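Local coordinates for possible transcriptional regulator, ArsR family protein (Rhodococcus sp. RHA1, PDB 3F6V) that probably binds DNA as a dimeric transcriptional regulator of the ArsR family, with a winged helix-turn-helix fold, at residues E71-N76 and F109-L114; R61-L66 and A79-S84. All coordinates share one frame; numbering follows the deposited sequence. Where two conformers were deposited one is given.

Overall arrangement
Both contacts belong to the winged helix-turn-helix domain, and their centres lie about 11 Å apart. Their segments alternate along the chain: helix 58-66 comes first, then 71-76, the loop 79-84 and strand 109-114. Contact 1 pairs the short strand 72-73 with strand 109-114, the middle strand of the sheet that carries the wing, and so joins the start of helix 74-78 to that sheet. Contact 2 packs helix 58-66 against the turn before helix 85-97, by its place the probable recognition helix. The two meet directly, since Leu66 O probably accepts a hydrogen bond from Gln72 NE2. In ArsR-type regulators the recognition helix, usually with the wing, is generally what meets DNA.

Contact 1. Residues E71-N76 and F109-L114; sequences EQTVNN and FRYYRL
The ring of Tyr112 meets Val74 at its edge. Val74 CG2 lies near the ring plane, 3.4 Å from Tyr112 CE2. With CG1 anti to the backbone N (chi1 170°), Val74 turns CG2 to the ring. Leu92 of helix 85-97 also touches both residues. The ring of Tyr111 is met obliquely by Thr73 CG2, 3.5 Å from Tyr111 CE1. The same methyl also reaches Phe109 CD1, again obliquely. The Glu71 chain crosses Tyr111 at about a right angle, with Glu71 CD 3.6 Å from Tyr111 CB. Water 1 sits at the edge of the Arg113 guanidinium, in its plane. It accepts from Arg113 NH1 and, in the Glu71 conformer described, probably donates to Glu71 OE2, and so would bridge two groups too far apart for a salt bridge. Glu71 OE2 has its salt bridge with Arg104 of strand 101-106, and Arg104 also makes a cation-pi contact with Tyr111.

The backbones form a short antiparallel ladder. Strand 72-73 thereby adds to the hairpin of 101-106 and 109-114, the wing of the winged helix-turn-helix fold. Gln72 and Tyr112 are the hydrogen-bonded pair. Gln72 N donates to Tyr112 O at 3.0 Å, and Tyr112 N to Gln72 O at 2.8 Å. Thr73 and Tyr111 follow as a non-hydrogen-bonded pair. Val74 N donates to Arg110 O at 3.2 Å, where helix 74-78 begins.

Thr73 is the N-cap of that helix. Its hydroxyl lies between the backbone N and the carbonyl carbon (chi1 69°), and Thr73 OG1 accepts from Asn76 N at 2.9 Å. CG2 is thereby left beside the backbone N, pointing to the aromatic rings. On the face of the sheet that carries Gln72 and Tyr112, Arg110 NE donates to Tyr112 OH.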
loop_
_atom_site.group_PDB
_atom_site.type_symbol
_atom_site.label_atom_id
_atom_site.label_comp_id
_atom_site.label_asym_id
_atom_site.label_seq_id
_atom_site.Cartn_x
_atom_site.Cartn_y
_atom_site.Cartn_z
ATOM N N GLU A 71 -6.054 3.587 -22.041
ATOM C CA GLU A 71 -5.998 5.001 -21.749
ATOM C C GLU A 71 -7.417 5.566 -21.714
ATOM O O GLU A 71 -8.269 5.236 -22.591
ATOM C CB GLU A 71 -5.149 5.665 -22.824
ATOM C CG GLU A 71 -4.740 7.085 -22.557
ATOM C CD GLU A 71 -4.374 7.802 -23.850
ATOM O OE1 GLU A 71 -5.126 7.674 -24.844
ATOM O OE2 GLU A 71 -3.341 8.488 -23.887
ATOM N N GLN A 72 -7.706 6.361 -20.691
ATOM C CA GLN A 72 -9.053 6.927 -20.442
ATOM C C GLN A 72 -9.065 8.354 -19.974
ATOM O O GLN A 72 -8.062 8.846 -19.423
ATOM C CB GLN A 72 -9.800 6.053 -19.447
ATOM C CG GLN A 72 -10.085 4.652 -20.020
ATOM C CD GLN A 72 -10.478 3.656 -18.962
ATOM O OE1 GLN A 72 -11.520 3.796 -18.310
ATOM N NE2 GLN A 72 -9.610 2.638 -18.741
ATOM N N THR A 73 -10.198 9.048 -20.187
ATOM C CA THR A 73 -10.307 10.415 -19.753
ATOM C C THR A 73 -10.596 10.518 -18.307
ATOM O O THR A 73 -11.143 9.608 -17.629
ATOM C CB THR A 73 -11.425 11.193 -20.478
ATOM O OG1 THR A 73 -12.694 10.662 -20.055
ATOM C CG2 THR A 73 -11.264 11.060 -22.012
ATOM N N VAL A 74 -10.203 11.656 -17.805
ATOM C CA VAL A 74 -10.527 11.986 -16.451
ATOM C C VAL A 74 -12.032 11.833 -16.164
ATOM O O VAL A 74 -12.426 11.172 -15.230
ATOM C CB VAL A 74 -10.024 13.376 -16.088
ATOM C CG1 VAL A 74 -10.598 13.735 -14.766
ATOM C CG2 VAL A 74 -8.509 13.423 -16.050
ATOM N N ASN A 75 -12.873 12.387 -17.040
ATOM C CA ASN A 75 -14.319 12.311 -16.811
ATOM C C ASN A 75 -14.858 10.913 -16.856
ATOM O O ASN A 75 -15.736 10.562 -16.083
ATOM C CB ASN A 75 -15.063 13.155 -17.859
ATOM C CG ASN A 75 -14.845 14.640 -17.637
ATOM O OD1 ASN A 75 -14.179 15.053 -16.671
ATOM N ND2 ASN A 75 -15.374 15.451 -18.535
ATOM N N ASN A 76 -14.338 10.082 -17.753
ATOM C CA ASN A 76 -14.792 8.712 -17.838
ATOM C C ASN A 76 -14.393 7.877 -16.588
ATOM O O ASN A 76 -15.170 7.057 -16.107
ATOM C CB ASN A 76 -14.417 8.094 -19.209
ATOM C CG ASN A 76 -15.265 8.678 -20.403
ATOM O OD1 ASN A 76 -16.437 9.074 -20.241
ATOM N ND2 ASN A 76 -14.678 8.701 -21.591
ATOM N N PHE A 109 -10.006 17.026 -23.905
ATOM C CA PHE A 109 -9.928 15.859 -23.018
ATOM C C PHE A 109 -8.529 15.691 -22.464
ATOM O O PHE A 109 -7.545 15.959 -23.144
ATOM C CB PHE A 109 -10.257 14.572 -23.775
ATOM C CG PHE A 109 -11.628 14.535 -24.351
ATOM C CD1 PHE A 109 -12.713 14.253 -23.546
ATOM C CD2 PHE A 109 -11.826 14.783 -25.702
ATOM C CE1 PHE A 109 -13.999 14.226 -24.083
ATOM C CE2 PHE A 109 -13.087 14.743 -26.244
ATOM C CZ PHE A 109 -14.172 14.486 -25.421
ATOM N N ARG A 110 -8.444 15.219 -21.242
ATOM C CA ARG A 110 -7.154 14.876 -20.704
ATOM C C ARG A 110 -7.296 13.384 -20.534
ATOM O O ARG A 110 -8.311 12.901 -20.016
ATOM C CB ARG A 110 -6.942 15.539 -19.360
ATOM C CG ARG A 110 -5.592 15.284 -18.759
ATOM C CD ARG A 110 -5.306 16.373 -17.770
ATOM N NE ARG A 110 -4.058 16.218 -17.034
ATOM C CZ ARG A 110 -2.877 16.662 -17.451
ATOM N NH1 ARG A 110 -2.762 17.264 -18.628
ATOM N NH2 ARG A 110 -1.810 16.497 -16.688
ATOM N N TYR A 111 -6.280 12.671 -20.991
ATOM C CA TYR A 111 -6.230 11.215 -20.928
ATOM C C TYR A 111 -5.127 10.745 -20.000
ATOM O O TYR A 111 -4.056 11.362 -19.949
ATOM C CB TYR A 111 -5.913 10.660 -22.304
ATOM C CG TYR A 111 -7.013 10.834 -23.322
ATOM C CD1 TYR A 111 -8.038 9.902 -23.465
ATOM C CD2 TYR A 111 -7.020 11.949 -24.140
ATOM C CE1 TYR A 111 -9.032 10.039 -24.459
ATOM C CE2 TYR A 111 -8.011 12.134 -25.095
ATOM C CZ TYR A 111 -8.997 11.198 -25.246
ATOM O OH TYR A 111 -9.986 11.408 -26.216
ATOM N N TYR A 112 -5.387 9.657 -19.286
ATOM C CA TYR A 112 -4.368 9.021 -18.432
ATOM C C TYR A 112 -4.204 7.580 -18.842
ATOM O O TYR A 112 -5.150 6.927 -19.243
ATOM C CB TYR A 112 -4.791 9.099 -16.968
ATOM C CG TYR A 112 -4.489 10.460 -16.378
ATOM C CD1 TYR A 112 -3.211 10.763 -15.890
ATOM C CD2 TYR A 112 -5.452 11.451 -16.370
ATOM C CE1 TYR A 112 -2.908 12.016 -15.404
ATOM C CE2 TYR A 112 -5.175 12.750 -15.857
ATOM C CZ TYR A 112 -3.882 13.021 -15.409
ATOM O OH TYR A 112 -3.575 14.256 -14.893
ATOM N N ARG A 113 -2.981 7.075 -18.722
ATOM C CA ARG A 113 -2.667 5.686 -19.022
ATOM C C ARG A 113 -1.636 5.182 -17.997
ATOM O O ARG A 113 -0.862 5.964 -17.439
ATOM C CB ARG A 113 -2.107 5.568 -20.448
ATOM C CG ARG A 113 -0.740 6.221 -20.656
ATOM C CD ARG A 113 -0.465 6.255 -22.174
ATOM N NE ARG A 113 0.894 6.701 -22.483
ATOM C CZ ARG A 113 1.282 7.975 -22.558
ATOM N NH1 ARG A 113 0.401 8.979 -22.387
ATOM N NH2 ARG A 113 2.549 8.257 -22.866
ATOM N N LEU A 114 -1.629 3.874 -17.797
ATOM C CA LEU A 114 -0.650 3.271 -16.887
ATOM C C LEU A 114 0.738 3.338 -17.448
ATOM O O LEU A 114 0.943 3.190 -18.670
ATOM C CB LEU A 114 -1.018 1.798 -16.593
ATOM C CG LEU A 114 -2.260 1.658 -15.707
ATOM C CD1 LEU A 114 -2.813 0.272 -15.719
ATOM C CD2 LEU A 114 -1.986 2.124 -14.304
HETATM O O HOH W 1 -2.345 9.092 -21.485
#

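Contact 2. Residues R61-L66 and A79-S84; sequences RRLVQL and AHFPAS
Leu66 and His80 make a CH-pi contact. Leu66 CD2 stands over the centre of one face of the imidazole, 3.7 Å from the His80 ring centroid and 11° off the ring normal. The other methyl, Leu66 CD1, lies 3.8 Å from His80 CB. His80 ND1 makes a weak hydrogen bond to Asn76 O, in helix 74-78.

The apolar contacts gather round Phe81. With CG anti to the carbonyl carbon (chi1 -55°), the ring is pointed at helix 58-66 and reaches in among three of its side chains. Leu63 CD2 touches Phe81 CE1 at 3.6 Å. Leu66 CD1 lies 3.8 Å from Phe81 CE1, and so touches both aromatic residues. The aliphatic part of Arg62 meets the far end of the ring, with Arg62 CG 3.6 Å from Phe81 CZ. All three approach the ring obliquely.

The loop 79-84 is the turn of the helix-turn-helix, between helices 74-78 and 85-97. Helix 58-66 packs against this turn. Leu63 and Phe81 both touch Ile88 of helix 85-97.

Polar bonds stay within each segment or lead outward; none joins the two. Arg62 bends at chi2 (63°), and Arg62 NH1 donates to Gln65 OE1 at 3.1 Å, from above the carbonyl plane. Leu66 CD2 lies over one face of this guanidinium, offset toward its rim. Ser84 OG caps helix 85-97 by accepting from Ala87 N.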
loop_
_atom_site.group_PDB
_atom_site.type_symbol
_atom_site.label_atom_id
_atom_site.label_comp_id
_atom_site.label_asym_id
_atom_site.label_seq_id
_atom_site.Cartn_x
_atom_site.Cartn_y
_atom_site.Cartn_z
ATOM N N ARG A 61 -6.093 2.631 -6.003
ATOM C CA ARG A 61 -6.052 1.224 -6.446
ATOM C C ARG A 61 -7.060 0.979 -7.532
ATOM O O ARG A 61 -6.743 0.309 -8.542
ATOM C CB ARG A 61 -6.332 0.228 -5.318
ATOM C CG ARG A 61 -5.248 0.276 -4.255
ATOM C CD ARG A 61 -5.251 -0.941 -3.362
ATOM N NE ARG A 61 -6.489 -1.336 -2.759
ATOM C CZ ARG A 61 -6.793 -1.223 -1.449
ATOM N NH1 ARG A 61 -6.027 -0.544 -0.602
ATOM N NH2 ARG A 61 -7.879 -1.781 -0.991
ATOM N N ARG A 62 -8.270 1.495 -7.310
ATOM C CA ARG A 62 -9.337 1.245 -8.295
ATOM C C ARG A 62 -9.034 1.990 -9.600
ATOM O O ARG A 62 -9.276 1.451 -10.673
ATOM C CB ARG A 62 -10.692 1.686 -7.740
ATOM C CG ARG A 62 -11.860 1.389 -8.657
ATOM C CD ARG A 62 -12.043 -0.097 -8.895
ATOM N NE ARG A 62 -13.124 -0.370 -9.842
ATOM C CZ ARG A 62 -13.061 -1.308 -10.785
ATOM N NH1 ARG A 62 -11.964 -2.076 -10.920
ATOM N NH2 ARG A 62 -14.096 -1.480 -11.595
ATOM N N LEU A 63 -8.474 3.199 -9.511
ATOM C CA LEU A 63 -8.146 3.932 -10.745
ATOM C C LEU A 63 -7.098 3.146 -11.546
ATOM O O LEU A 63 -7.191 3.034 -12.773
ATOM C CB LEU A 63 -7.600 5.314 -10.439
ATOM C CG LEU A 63 -8.632 6.354 -10.017
ATOM C CD1 LEU A 63 -7.992 7.570 -9.378
ATOM C CD2 LEU A 63 -9.466 6.791 -11.242
ATOM N N VAL A 64 -6.100 2.578 -10.859
ATOM C CA VAL A 64 -5.103 1.768 -11.540
ATOM C C VAL A 64 -5.767 0.553 -12.222
ATOM O O VAL A 64 -5.440 0.245 -13.382
ATOM C CB VAL A 64 -3.962 1.370 -10.523
ATOM C CG1 VAL A 64 -3.146 0.209 -11.043
ATOM C CG2 VAL A 64 -3.080 2.605 -10.249
ATOM N N GLN A 65 -6.676 -0.140 -11.512
ATOM C CA GLN A 65 -7.413 -1.257 -12.145
ATOM C C GLN A 65 -8.201 -0.815 -13.359
ATOM O O GLN A 65 -8.126 -1.478 -14.405
ATOM C CB GLN A 65 -8.361 -1.868 -11.162
ATOM C CG GLN A 65 -7.625 -2.622 -10.052
ATOM C CD GLN A 65 -8.599 -3.289 -9.154
ATOM O OE1 GLN A 65 -9.705 -2.745 -8.920
ATOM N NE2 GLN A 65 -8.237 -4.474 -8.638
ATOM N N LEU A 66 -8.910 0.297 -13.240
ATOM C CA LEU A 66 -9.696 0.781 -14.366
ATOM C C LEU A 66 -8.830 1.047 -15.588
ATOM O O LEU A 66 -9.225 0.754 -16.737
ATOM C CB LEU A 66 -10.503 2.004 -13.971
ATOM C CG LEU A 66 -11.648 1.758 -13.019
ATOM C CD1 LEU A 66 -12.131 3.074 -12.419
ATOM C CD2 LEU A 66 -12.822 0.993 -13.683
ATOM N N ALA A 79 -16.489 8.811 -13.444
ATOM C CA ALA A 79 -17.867 8.270 -13.467
ATOM C C ALA A 79 -18.031 6.940 -12.758
ATOM O O ALA A 79 -19.131 6.484 -12.481
ATOM C CB ALA A 79 -18.351 8.153 -14.909
ATOM N N HIS A 80 -16.918 6.305 -12.429
ATOM C CA HIS A 80 -16.950 5.085 -11.607
ATOM C C HIS A 80 -16.984 5.292 -10.074
ATOM O O HIS A 80 -16.984 4.316 -9.306
ATOM C CB HIS A 80 -15.722 4.240 -11.937
ATOM C CG HIS A 80 -15.794 3.549 -13.258
ATOM N ND1 HIS A 80 -15.308 4.117 -14.417
ATOM C CD2 HIS A 80 -16.259 2.324 -13.604
ATOM C CE1 HIS A 80 -15.472 3.275 -15.422
ATOM N NE2 HIS A 80 -16.059 2.186 -14.960
ATOM N N PHE A 81 -16.952 6.545 -9.629
ATOM C CA PHE A 81 -16.881 6.853 -8.202
ATOM C C PHE A 81 -17.901 7.920 -7.804
ATOM O O PHE A 81 -18.209 8.801 -8.622
ATOM C CB PHE A 81 -15.509 7.413 -7.836
ATOM C CG PHE A 81 -14.368 6.543 -8.229
ATOM C CD1 PHE A 81 -13.810 6.671 -9.497
ATOM C CD2 PHE A 81 -13.794 5.654 -7.310
ATOM C CE1 PHE A 81 -12.729 5.886 -9.882
ATOM C CE2 PHE A 81 -12.711 4.862 -7.690
ATOM C CZ PHE A 81 -12.183 4.984 -8.962
ATOM N N PRO A 82 -18.374 7.879 -6.541
ATOM C CA PRO A 82 -19.142 9.016 -6.007
ATOM C C PRO A 82 -18.362 10.351 -5.940
ATOM O O PRO A 82 -18.978 11.422 -5.947
ATOM C CB PRO A 82 -19.574 8.544 -4.601
ATOM C CG PRO A 82 -18.743 7.361 -4.268
ATOM C CD PRO A 82 -18.323 6.749 -5.591
ATOM N N ALA A 83 -17.031 10.295 -5.879
ATOM C CA ALA A 83 -16.211 11.502 -5.790
ATOM C C ALA A 83 -16.264 12.341 -7.071
ATOM O O ALA A 83 -16.498 11.817 -8.154
ATOM C CB ALA A 83 -14.772 11.139 -5.459
ATOM N N SER A 84 -16.019 13.637 -6.927
ATOM C CA SER A 84 -16.054 14.578 -8.052
ATOM C C SER A 84 -14.940 14.361 -9.061
ATOM O O SER A 84 -13.925 13.711 -8.757
ATOM C CB SER A 84 -15.960 16.006 -7.521
ATOM O OG SER A 84 -14.632 16.294 -7.145
#